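Malate synthase (Haloferax volcanii, PDB 3OYZ) catalyses the magnesium-dependent condensation of acetyl-CoA with glyoxylate, followed by hydrolysis, to give malate and CoA in the glyoxylate cycle. Local coordinates at residues E211-T216 against Q249-L254; L185-E190 against V226-P231. One frame throughout, in Å; residues are numbered along the deposited sequence. Where two conformers were deposited one is given.

Contact 1: residues E211-T216 against Q249-L254; sequences ELRHNT and QAKGML. With K (potassium ion), chain F.
M253 reaches R213 and T216 with CG anti to its backbone N (chi1 179°) and SD likewise extended (chi2 174°). Its last torsion, -92°, then turns the methyl CE against the helix. There CE lies 3.7 Å from T216 CB and also 3.7 Å from R213 O. The sulfur rests beside the R213 stem, with SD 3.9 Å from R213 CG. The two side chains cross at about a right angle. K251, two residues earlier, meets the same arginine. It has two modelled conformers. In the one described, K251 CE sits 3.7 Å from R213 NH1, over one guanidinium face and offset toward the rim. K251 NZ is 4.1 Å from R213 NH1, although both carry positive charge, and D247 forms a salt bridge to each. N248 also accepts a bond from R213 NH1. G252 has positive phi and forms the Schellman motif after helix 238-249. G252 O binds potassium at 2.9 Å, with S217 and S221 of this chain, and M197 of the second subunit, among the other ligands. The segments thus meet by van der Waals packing, polar pairing comes from outside, and D247 probably offsets the repulsion between R213 and K251.

Contact 2: residues L185-E190 against V226-P231; sequences LLVDGE and VAVDGP. With PYR (pyruvic acid), chain C.
The carboxylates of E190 and D229 meet with their planes 68° apart, and the side chains cross at about a right angle. E190 OE2 is only 2.5 Å from D229 OD1, so one acid probably holds a proton. G230 N donates to D229 OD1 at 2.8 Å from above the carboxylate plane, 61° out of it. The D188 carboxylate is nearly perpendicular to that of D229, and D188 OD1 is hydrogen-bonded to T216 OG1. R244 forms salt bridges to both E190 and D229, and N248 ND2 also bonds to D229 OD2. An alanine at D229 would probably leave E190 OE2 without its close oxygen partner, G230 N and N248 ND2 without this acceptor and R244 with one acid fewer.

N-terminal to the acids, the strands pair in parallel. L186 N bonds to V226 O, V228 N to L186 O, and D188 N to V228 O. On the face of L185 and V187, L185 CD2 packs 3.6 Å from V226 CB and also touches V228 CG2. V187 CG1 lies 3.9 Å from V228 CG1. Past the strand ends, P231 CD is 3.3 Å from CB of PYR. The backbone at G189 and E190 borders the ligand carboxylate. Neighbouring parallel strands with a ligand at their C-terminal ends are characteristic of a TIM barrel active site.

In the fold
Both contacts are buried, but contact 2 is more central, its centre about 8 Å from the centre of the chain, against about 16 Å for contact 1. Contact 2 joins two barrel strands through backbone bonds and acids beside the pyruvate. Contact 1 joins helix 210-223 to the loop before strand 255-258, through side-chain packing near the second subunit, where H214 bonds to E163 of that subunit. Their segments alternate: strand, helix, strand, then the loop 249-254. The beta-alpha-beta crossover between the strands of contact 2 runs through helices 190-197 and 210-223. The contacts also touch. T216 OG1 is 2.7 Å from D188 OD1, and M253 SD packs 3.4 Å from D229 CB.

Contact 1: residues E211-T216 against Q249-L254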
ATOM      1  N   GLU A 211       4.501   2.340   1.643  1.00 31.79           N
ATOM      2  CA  GLU A 211       3.373   2.552   0.708  1.00 32.04           C
ATOM      3  C   GLU A 211       3.426   3.866  -0.030  1.00 29.26           C
ATOM      4  O   GLU A 211       3.083   3.908  -1.224  1.00 29.41           O
ATOM      5  CB  GLU A 211       1.986   2.469   1.377  1.00 34.22           C
ATOM      6  CG  GLU A 211       1.750   1.129   2.097  1.00 45.38           C
ATOM      7  CD  GLU A 211       2.314   1.072   3.525  1.00 51.09           C
ATOM      8  OE1 GLU A 211       3.019   2.030   3.978  1.00 60.28           O
ATOM      9  OE2 GLU A 211       2.095   0.023   4.183  1.00 52.37           O
ATOM     10  N   LEU A 212       3.892   4.917   0.643  1.00 30.29           N
ATOM     11  CA  LEU A 212       4.066   6.177  -0.068  1.00 29.36           C
ATOM     12  C   LEU A 212       5.013   6.011  -1.252  1.00 28.52           C
ATOM     13  O   LEU A 212       4.737   6.514  -2.320  1.00 28.69           O
ATOM     14  CB  LEU A 212       4.567   7.290   0.851  1.00 26.48           C
ATOM     15  CG  LEU A 212       4.939   8.594   0.181  1.00 31.54           C
ATOM     16  CD1 LEU A 212       3.827   9.321  -0.618  1.00 33.19           C
ATOM     17  CD2 LEU A 212       5.738   9.538   1.105  1.00 30.29           C
ATOM     18  N   ARG A 213       6.125   5.320  -1.031  1.00 29.71           N
ATOM     19  CA  ARG A 213       7.148   5.146  -2.042  1.00 28.48           C
ATOM     20  C   ARG A 213       6.646   4.230  -3.143  1.00 27.23           C
ATOM     21  O   ARG A 213       6.810   4.579  -4.311  1.00 29.09           O
ATOM     22  CB  ARG A 213       8.409   4.570  -1.350  1.00 27.86           C
ATOM     23  CG  ARG A 213       9.127   5.577  -0.429  1.00 32.21           C
ATOM     24  CD  ARG A 213      10.470   4.957   0.047  1.00 39.29           C
ATOM     25  NE  ARG A 213      10.234   4.131   1.216  1.00 37.49           N
ATOM     26  CZ  ARG A 213      10.730   2.929   1.486  1.00 37.81           C
ATOM     27  NH1 ARG A 213      11.616   2.295   0.712  1.00 36.72           N
ATOM     28  NH2 ARG A 213      10.381   2.409   2.653  1.00 37.19           N
ATOM     29  N   HIS A 214       5.917   3.173  -2.766  1.00 28.53           N
ATOM     30  CA  HIS A 214       5.210   2.368  -3.740  1.00 29.11           C
ATOM     31  C   HIS A 214       4.281   3.200  -4.640  1.00 28.13           C
ATOM     32  O   HIS A 214       4.352   3.118  -5.877  1.00 26.37           O
ATOM     33  CB  HIS A 214       4.405   1.209  -3.139  1.00 28.22           C
ATOM     34  CG  HIS A 214       3.619   0.446  -4.165  1.00 31.20           C
ATOM     35  ND1 HIS A 214       4.154  -0.628  -4.864  1.00 31.77           N
ATOM     36  CD2 HIS A 214       2.370   0.625  -4.651  1.00 29.75           C
ATOM     37  CE1 HIS A 214       3.222  -1.133  -5.656  1.00 32.83           C
ATOM     38  NE2 HIS A 214       2.143  -0.370  -5.581  1.00 33.69           N
ATOM     39  N   ASN A 215       3.411   3.975  -4.020  1.00 27.99           N
ATOM     40  CA  ASN A 215       2.471   4.837  -4.777  1.00 28.28           C
ATOM     41  C   ASN A 215       3.090   5.933  -5.633  1.00 24.45           C
ATOM     42  O   ASN A 215       2.550   6.212  -6.706  1.00 27.79           O
ATOM     43  CB  ASN A 215       1.460   5.438  -3.799  1.00 29.26           C
ATOM     44  CG  ASN A 215       0.635   4.339  -3.094  1.00 31.30           C
ATOM     45  OD1 ASN A 215       0.640   3.151  -3.487  1.00 27.10           O
ATOM     46  ND2 ASN A 215       0.130   4.688  -1.930  1.00 28.28           N
ATOM     47  N   THR A 216       4.254   6.463  -5.212  1.00 25.58           N
ATOM     48  CA  THR A 216       4.924   7.530  -5.978  1.00 27.54           C
ATOM     49  C   THR A 216       5.641   6.859  -7.158  1.00 27.11           C
ATOM     50  O   THR A 216       5.536   7.285  -8.280  1.00 28.43           O
ATOM     51  CB  THR A 216       5.954   8.183  -5.095  1.00 26.43           C
ATOM     52  OG1 THR A 216       5.201   8.689  -3.968  1.00 31.23           O
ATOM     53  CG2 THR A 216       6.654   9.367  -5.925  1.00 24.31           C
ATOM     54  N   GLN A 249      14.968   0.846  -4.763  1.00 31.18           N
ATOM     55  CA  GLN A 249      15.201   0.339  -6.110  1.00 32.34           C
ATOM     56  C   GLN A 249      14.284  -0.880  -6.290  1.00 31.66           C
ATOM     57  O   GLN A 249      13.845  -1.169  -7.412  1.00 34.45           O
ATOM     58  CB  GLN A 249      16.703  -0.012  -6.286  1.00 33.98           C
ATOM     59  CG  GLN A 249      17.595   1.275  -6.388  1.00 33.48           C
ATOM     60  CD  GLN A 249      19.069   1.044  -5.954  1.00 35.65           C
ATOM     61  OE1 GLN A 249      19.507  -0.097  -5.840  1.00 40.23           O
ATOM     62  NE2 GLN A 249      19.802   2.107  -5.724  1.00 39.16           N
ATOM     63  N   ALA A 250      14.005  -1.609  -5.230  1.00 31.87           N
ATOM     64  CA  ALA A 250      13.107  -2.778  -5.400  1.00 34.45           C
ATOM     65  C   ALA A 250      11.629  -2.382  -5.567  1.00 35.06           C
ATOM     66  O   ALA A 250      10.816  -3.238  -5.928  1.00 35.20           O
ATOM     67  CB  ALA A 250      13.238  -3.773  -4.262  1.00 36.07           C
ATOM     68  N   LYS A 251      11.317  -1.102  -5.338  1.00 33.98           N
ATOM     69  CA  LYS A 251       9.981  -0.521  -5.570  0.50 34.42           C
ATOM     70  C   LYS A 251       9.972   0.215  -6.909  1.00 34.18           C
ATOM     71  O   LYS A 251       8.949   0.738  -7.321  1.00 35.13           O
ATOM     72  CB  LYS A 251       9.622   0.492  -4.467  0.50 34.01           C
ATOM     73  CG  LYS A 251       9.619  -0.090  -3.039  0.50 37.06           C
ATOM     74  CD  LYS A 251       9.240   0.946  -1.995  0.50 35.76           C
ATOM     75  CE  LYS A 251       8.789   0.339  -0.672  0.50 35.87           C
ATOM     76  NZ  LYS A 251       9.332  -0.988  -0.285  0.50 33.72           N
ATOM     77  N   GLY A 252      11.113   0.288  -7.599  1.00 33.28           N
ATOM     78  CA  GLY A 252      11.173   1.030  -8.862  1.00 33.03           C
ATOM     79  C   GLY A 252      11.411   2.527  -8.648  1.00 31.31           C
ATOM     80  O   GLY A 252      11.211   3.356  -9.535  1.00 31.95           O
ATOM     81  N   MET A 253      11.797   2.907  -7.443  1.00 32.02           N
ATOM     82  CA  MET A 253      12.139   4.302  -7.168  1.00 32.99           C
ATOM     83  C   MET A 253      13.671   4.431  -7.189  1.00 32.06           C
ATOM     84  O   MET A 253      14.356   4.077  -6.238  1.00 34.49           O
ATOM     85  CB  MET A 253      11.567   4.706  -5.810  1.00 31.83           C
ATOM     86  CG  MET A 253      11.849   6.128  -5.346  1.00 34.52           C
ATOM     87  SD  MET A 253      10.896   6.422  -3.783  1.00 38.18           S
ATOM     88  CE  MET A 253       9.491   7.080  -4.687  1.00 32.82           C
ATOM     89  N   LEU A 254      14.222   4.846  -8.318  1.00 33.82           N
ATOM     90  CA  LEU A 254      15.670   4.618  -8.537  1.00 34.81           C
ATOM     91  C   LEU A 254      16.459   5.859  -8.187  1.00 36.27           C
ATOM     92  O   LEU A 254      17.689   5.842  -8.273  1.00 41.21           O
ATOM     93  CB  LEU A 254      15.924   4.218  -9.996  1.00 34.42           C
ATOM     94  CG  LEU A 254      15.169   2.999 -10.531  1.00 37.26           C
ATOM     95  CD1 LEU A 254      15.497   2.633 -11.998  1.00 41.11           C
ATOM     96  CD2 LEU A 254      15.257   1.728  -9.644  1.00 32.31           C
TER
HETATM   97  K     K F 602       8.744   3.649 -11.116  1.00 37.10           K

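Contact 2: residues L185-E190 against V226-P231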
ATOM      1  N   LEU A 185       9.597  15.288 -12.257  1.00 28.36           N
ATOM      2  CA  LEU A 185       9.846  14.340 -11.177  1.00 28.71           C
ATOM      3  C   LEU A 185       8.676  14.421 -10.169  1.00 27.93           C
ATOM      4  O   LEU A 185       8.105  15.514  -9.884  1.00 30.48           O
ATOM      5  CB  LEU A 185      11.105  14.699 -10.342  1.00 29.21           C
ATOM      6  CG  LEU A 185      12.367  14.906 -11.210  1.00 32.35           C
ATOM      7  CD1 LEU A 185      13.483  15.446 -10.326  1.00 27.85           C
ATOM      8  CD2 LEU A 185      12.773  13.508 -11.643  1.00 33.57           C
ATOM      9  N   LEU A 186       8.402  13.250  -9.604  1.00 26.59           N
ATOM     10  CA  LEU A 186       7.483  13.175  -8.469  1.00 28.98           C
ATOM     11  C   LEU A 186       8.379  12.749  -7.337  1.00 28.47           C
ATOM     12  O   LEU A 186       8.931  11.629  -7.350  1.00 29.31           O
ATOM     13  CB  LEU A 186       6.428  12.070  -8.695  1.00 26.83           C
ATOM     14  CG  LEU A 186       5.649  12.256 -10.013  1.00 25.90           C
ATOM     15  CD1 LEU A 186       4.641  11.013 -10.137  1.00 28.97           C
ATOM     16  CD2 LEU A 186       5.002  13.684 -10.024  1.00 31.95           C
ATOM     17  N   VAL A 187       8.490  13.612  -6.328  1.00 28.48           N
ATOM     18  CA  VAL A 187       9.552  13.367  -5.351  1.00 28.62           C
ATOM     19  C   VAL A 187       8.938  13.252  -3.987  1.00 29.50           C
ATOM     20  O   VAL A 187       8.247  14.151  -3.606  1.00 30.09           O
ATOM     21  CB  VAL A 187      10.567  14.569  -5.291  1.00 30.30           C
ATOM     22  CG1 VAL A 187      11.721  14.284  -4.349  1.00 27.80           C
ATOM     23  CG2 VAL A 187      11.087  14.902  -6.677  1.00 25.52           C
ATOM     24  N   ASP A 188       9.149  12.179  -3.223  1.00 29.78           N
ATOM     25  CA  ASP A 188       8.578  12.132  -1.884  1.00 30.66           C
ATOM     26  C   ASP A 188       9.245  13.105  -0.916  1.00 34.34           C
ATOM     27  O   ASP A 188      10.476  13.248  -0.955  1.00 33.52           O
ATOM     28  CB  ASP A 188       8.684  10.728  -1.315  1.00 28.03           C
ATOM     29  CG  ASP A 188       7.706   9.792  -2.006  1.00 34.78           C
ATOM     30  OD1 ASP A 188       6.698  10.355  -2.471  1.00 30.22           O
ATOM     31  OD2 ASP A 188       7.954   8.602  -2.149  1.00 29.84           O
ATOM     32  N   GLY A 189       8.433  13.690  -0.039  1.00 32.62           N
ATOM     33  CA  GLY A 189       8.949  14.517   1.023  1.00 33.62           C
ATOM     34  C   GLY A 189       8.553  13.923   2.351  1.00 31.59           C
ATOM     35  O   GLY A 189       7.628  14.396   2.966  1.00 33.78           O
ATOM     36  N   GLU A 190       9.302  12.942   2.827  1.00 31.97           N
ATOM     37  CA  GLU A 190       8.892  12.183   4.007  1.00 33.50           C
ATOM     38  C   GLU A 190       8.729  13.020   5.267  1.00 32.80           C
ATOM     39  O   GLU A 190       7.940  12.636   6.134  1.00 32.13           O
ATOM     40  CB  GLU A 190       9.786  10.982   4.281  1.00 34.68           C
ATOM     41  CG  GLU A 190       9.411   9.690   3.551  1.00 36.22           C
ATOM     42  CD  GLU A 190      10.069   9.536   2.187  1.00 42.40           C
ATOM     43  OE1 GLU A 190      10.526  10.584   1.690  1.00 33.15           O
ATOM     44  OE2 GLU A 190      10.079   8.428   1.594  1.00 39.76           O
ATOM     45  N   VAL A 226       9.263  10.589 -13.330  1.00 29.70           N
ATOM     46  CA  VAL A 226      10.326   9.788 -12.712  1.00 29.16           C
ATOM     47  C   VAL A 226      10.182   9.933 -11.211  1.00 29.46           C
ATOM     48  O   VAL A 226      10.096  11.089 -10.783  1.00 30.91           O
ATOM     49  CB  VAL A 226      11.676  10.384 -13.141  1.00 29.97           C
ATOM     50  CG1 VAL A 226      12.856   9.636 -12.421  1.00 28.17           C
ATOM     51  CG2 VAL A 226      11.739  10.218 -14.624  1.00 31.18           C
ATOM     52  N   ALA A 227      10.248   8.831 -10.451  1.00 27.86           N
ATOM     53  CA  ALA A 227       9.985   8.815  -9.007  1.00 27.46           C
ATOM     54  C   ALA A 227      11.335   8.951  -8.293  1.00 30.53           C
ATOM     55  O   ALA A 227      12.274   8.276  -8.710  1.00 32.60           O
ATOM     56  CB  ALA A 227       9.353   7.474  -8.565  1.00 26.12           C
ATOM     57  N   VAL A 228      11.440   9.786  -7.257  1.00 29.92           N
ATOM     58  CA  VAL A 228      12.638  10.028  -6.442  1.00 30.54           C
ATOM     59  C   VAL A 228      12.182   9.966  -4.990  1.00 28.64           C
ATOM     60  O   VAL A 228      11.193  10.559  -4.600  1.00 29.24           O
ATOM     61  CB  VAL A 228      13.214  11.488  -6.721  1.00 31.78           C
ATOM     62  CG1 VAL A 228      14.434  11.861  -5.853  1.00 33.00           C
ATOM     63  CG2 VAL A 228      13.503  11.684  -8.234  1.00 30.91           C
ATOM     64  N   ASP A 229      12.943   9.314  -4.122  1.00 27.69           N
ATOM     65  CA  ASP A 229      12.733   9.326  -2.687  1.00 27.99           C
ATOM     66  C   ASP A 229      13.197  10.617  -1.995  1.00 31.51           C
ATOM     67  O   ASP A 229      14.039  11.385  -2.540  1.00 33.95           O
ATOM     68  CB  ASP A 229      13.313   8.062  -2.038  1.00 29.90           C
ATOM     69  CG  ASP A 229      12.687   7.784  -0.659  1.00 31.99           C
ATOM     70  OD1 ASP A 229      11.559   8.252  -0.366  1.00 37.55           O
ATOM     71  OD2 ASP A 229      13.314   7.093   0.162  1.00 39.81           O
ATOM     72  N   GLY A 230      12.708  10.784  -0.761  1.00 31.01           N
ATOM     73  CA  GLY A 230      12.867  12.007  -0.007  1.00 33.76           C
ATOM     74  C   GLY A 230      14.149  11.891   0.802  1.00 36.61           C
ATOM     75  O   GLY A 230      14.908  10.937   0.626  1.00 36.01           O
ATOM     76  N   PRO A 231      14.349  12.844   1.721  1.00 38.20           N
ATOM     77  CA  PRO A 231      15.677  12.958   2.337  1.00 40.94           C
ATOM     78  C   PRO A 231      15.952  11.911   3.416  1.00 40.79           C
ATOM     79  O   PRO A 231      15.063  11.439   4.137  1.00 41.03           O
ATOM     80  CB  PRO A 231      15.690  14.377   2.876  1.00 41.31           C
ATOM     81  CG  PRO A 231      14.240  14.668   3.100  1.00 44.22           C
ATOM     82  CD  PRO A 231      13.570  14.080   1.889  1.00 36.17           C
TER
HETATM   83  C   PYR C 435      10.316  17.087   3.193  1.00 38.18           C
HETATM   84  O   PYR C 435       9.309  17.725   3.654  1.00 39.37           O
HETATM   85  OXT PYR C 435      10.569  15.864   3.493  1.00 34.51           O
HETATM   86  CA  PYR C 435      11.072  17.736   2.216  1.00 48.55           C
HETATM   87  O3  PYR C 435      10.737  18.930   1.814  1.00 46.92           O
HETATM   88  CB  PYR C 435      12.210  17.038   1.570  1.00 49.87           C